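Side-chain contact in long form salivary protein D7L1 (Anopheles stephensi, PDB 3NHI), which binds and sequesters cysteinyl leukotrienes and thromboxane A2 analogs, thereby modulating the mosquito's blood feeding on vertebrate hosts: residues A[227-232]-A[248-253]. Sequence-based numbering, arbitrary orientation. Where two conformers were deposited one is given.
Sequences RSVLAS and SRLKQH
V229, in the last turn of helix 223-231, faces the turn that runs from S248 into helix 251-266, with the CA atoms of V229 and S248 7.2 Å apart. Between them the chain passes through helix 238-246, so the contact ties the end of one helix to the connection between the next two. It lies in the PBP/GOBP-family, odorant-binding-protein-like part of this all-helical protein, away from the annotated ligand sites.

One branched residue does the work on the helix side. With CG1 of V229 anti to the backbone N (chi1 168°), CG2 lies beside that N and comes 3.7 Å from CD1 of L250 and 3.9 Å from CB of S248. CG1 is 4.0 Å from the same CB of S248, so both methyls touch the serine's methylene carbon. V229 and L250 meet with their side chains passing one another in opposite directions. V229 also touches C244 and L245 of helix 238-246, and L250 reaches back to E225 and V226.

S248 divides its roles. Its methylene carbon meets the valine, while its OG accepts the N-H of L250 in a bent capping bond (OG to N 3.0 Å, 142° at the hydrogen) and also bonds the carbonyl O of L245. The type I turn from S248 to K251 is closed by K251 N on S248 O.

The example illustrates how one serine can present carbon to a neighbouring helix while its oxygen bonds backbone on both sides of it in sequence. Across the two segments the contact is apolar and rests on methyl and methylene groups; the bonds of S248 probably help hold the turn that brings S248 and L250 to V229.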
loop_
_atom_site.group_PDB
_atom_site.type_symbol
_atom_site.label_atom_id
_atom_site.label_comp_id
_atom_site.label_asym_id
_atom_site.label_seq_id
_atom_site.Cartn_x
_atom_site.Cartn_y
_atom_site.Cartn_z
ATOM N N ARG A 227 10.962 -6.199 17.702
ATOM C CA ARG A 227 10.644 -5.018 18.493
ATOM C C ARG A 227 11.854 -4.509 19.257
ATOM O O ARG A 227 12.113 -3.305 19.267
ATOM C CB ARG A 227 9.468 -5.303 19.430
ATOM C CG ARG A 227 8.174 -5.473 18.665
ATOM C CD ARG A 227 6.931 -5.659 19.538
ATOM N NE ARG A 227 5.797 -5.998 18.673
ATOM C CZ ARG A 227 5.037 -5.120 18.013
ATOM N NH1 ARG A 227 5.239 -3.815 18.139
ATOM N NH2 ARG A 227 4.055 -5.557 17.238
ATOM N N SER A 228 12.603 -5.426 19.870
ATOM C CA SER A 228 13.805 -5.084 20.636
ATOM C C SER A 228 14.889 -4.436 19.769
ATOM O O SER A 228 15.518 -3.455 20.160
ATOM C CB SER A 228 14.372 -6.336 21.315
ATOM O OG SER A 228 15.613 -6.064 21.942
ATOM N N VAL A 229 15.130 -5.002 18.590
ATOM C CA VAL A 229 16.155 -4.475 17.689
ATOM C C VAL A 229 15.796 -3.060 17.223
ATOM O O VAL A 229 16.650 -2.167 17.195
ATOM C CB VAL A 229 16.394 -5.435 16.501
ATOM C CG1 VAL A 229 17.219 -4.774 15.419
ATOM C CG2 VAL A 229 17.076 -6.712 16.987
ATOM N N LEU A 230 14.528 -2.844 16.883
ATOM C CA LEU A 230 14.093 -1.510 16.486
ATOM C C LEU A 230 14.146 -0.530 17.659
ATOM O O LEU A 230 14.593 0.615 17.511
ATOM C CB LEU A 230 12.689 -1.559 15.885
ATOM C CG LEU A 230 12.563 -2.315 14.557
ATOM C CD1 LEU A 230 11.102 -2.542 14.200
ATOM C CD2 LEU A 230 13.297 -1.594 13.420
ATOM N N ALA A 231 13.740 -1.001 18.841
ATOM C CA ALA A 231 13.655 -0.148 20.018
ATOM C C ALA A 231 15.019 0.359 20.461
ATOM O O ALA A 231 15.143 1.501 20.917
ATOM C CB ALA A 231 12.978 -0.888 21.152
ATOM N N SER A 232 16.027 -0.503 20.320
ATOM C CA SER A 232 17.377 -0.182 20.782
ATOM C C SER A 232 18.208 0.515 19.700
ATOM O O SER A 232 19.355 0.888 19.937
ATOM C CB SER A 232 18.096 -1.437 21.293
ATOM O OG SER A 232 18.292 -2.378 20.258
ATOM N N SER A 248 21.993 -7.260 13.218
ATOM C CA SER A 248 21.477 -7.982 14.380
ATOM C C SER A 248 21.454 -9.495 14.177
ATOM O O SER A 248 21.701 -9.991 13.075
ATOM C CB SER A 248 20.047 -7.523 14.665
ATOM O OG SER A 248 19.153 -8.102 13.722
ATOM N N ARG A 249 21.100 -10.218 15.237
ATOM C CA ARG A 249 20.922 -11.667 15.177
ATOM C C ARG A 249 19.770 -12.044 14.219
ATOM O O ARG A 249 19.649 -13.202 13.805
ATOM C CB ARG A 249 20.656 -12.212 16.583
ATOM C CG ARG A 249 21.396 -13.492 16.935
ATOM C CD ARG A 249 22.630 -13.220 17.803
ATOM N NE ARG A 249 22.278 -12.926 19.196
ATOM C CZ ARG A 249 22.344 -11.722 19.764
ATOM N NH1 ARG A 249 22.763 -10.666 19.073
ATOM N NH2 ARG A 249 21.991 -11.575 21.040
ATOM N N LEU A 250 18.934 -11.066 13.861
ATOM C CA LEU A 250 17.827 -11.269 12.908
ATOM C C LEU A 250 18.247 -11.229 11.443
ATOM O O LEU A 250 17.416 -11.448 10.570
ATOM C CB LEU A 250 16.740 -10.196 13.096
ATOM C CG LEU A 250 16.001 -10.143 14.427
ATOM C CD1 LEU A 250 15.219 -8.848 14.532
ATOM C CD2 LEU A 250 15.070 -11.341 14.574
ATOM N N LYS A 251 19.523 -10.943 11.188
ATOM C CA LYS A 251 20.042 -10.686 9.837
ATOM C C LYS A 251 19.381 -11.480 8.714
ATOM O O LYS A 251 18.794 -10.894 7.798
ATOM C CB LYS A 251 21.564 -10.928 9.795
ATOM C CG LYS A 251 22.202 -10.763 8.410
ATOM C CD LYS A 251 23.497 -11.583 8.261
ATOM C CE LYS A 251 23.238 -13.055 7.869
ATOM N NZ LYS A 251 22.626 -13.247 6.511
ATOM N N GLN A 252 19.506 -12.805 8.753
ATOM C CA GLN A 252 19.010 -13.618 7.653
ATOM C C GLN A 252 17.494 -13.567 7.548
ATOM O O GLN A 252 16.944 -13.535 6.446
ATOM C CB GLN A 252 19.477 -15.073 7.761
ATOM C CG GLN A 252 19.156 -15.909 6.508
ATOM C CD GLN A 252 19.753 -15.308 5.235
ATOM O OE1 GLN A 252 20.968 -15.088 5.143
ATOM N NE2 GLN A 252 18.898 -15.024 4.254
ATOM N N HIS A 253 16.819 -13.561 8.690
ATOM C CA HIS A 253 15.366 -13.475 8.683
ATOM C C HIS A 253 14.884 -12.142 8.137
ATOM O O HIS A 253 13.906 -12.097 7.383
ATOM C CB HIS A 253 14.814 -13.730 10.079
ATOM C CG HIS A 253 15.245 -15.039 10.647
ATOM N ND1 HIS A 253 14.874 -16.240 10.090
ATOM C CD2 HIS A 253 16.035 -15.335 11.705
ATOM C CE1 HIS A 253 15.410 -17.227 10.787
ATOM N NE2 HIS A 253 16.126 -16.704 11.766
#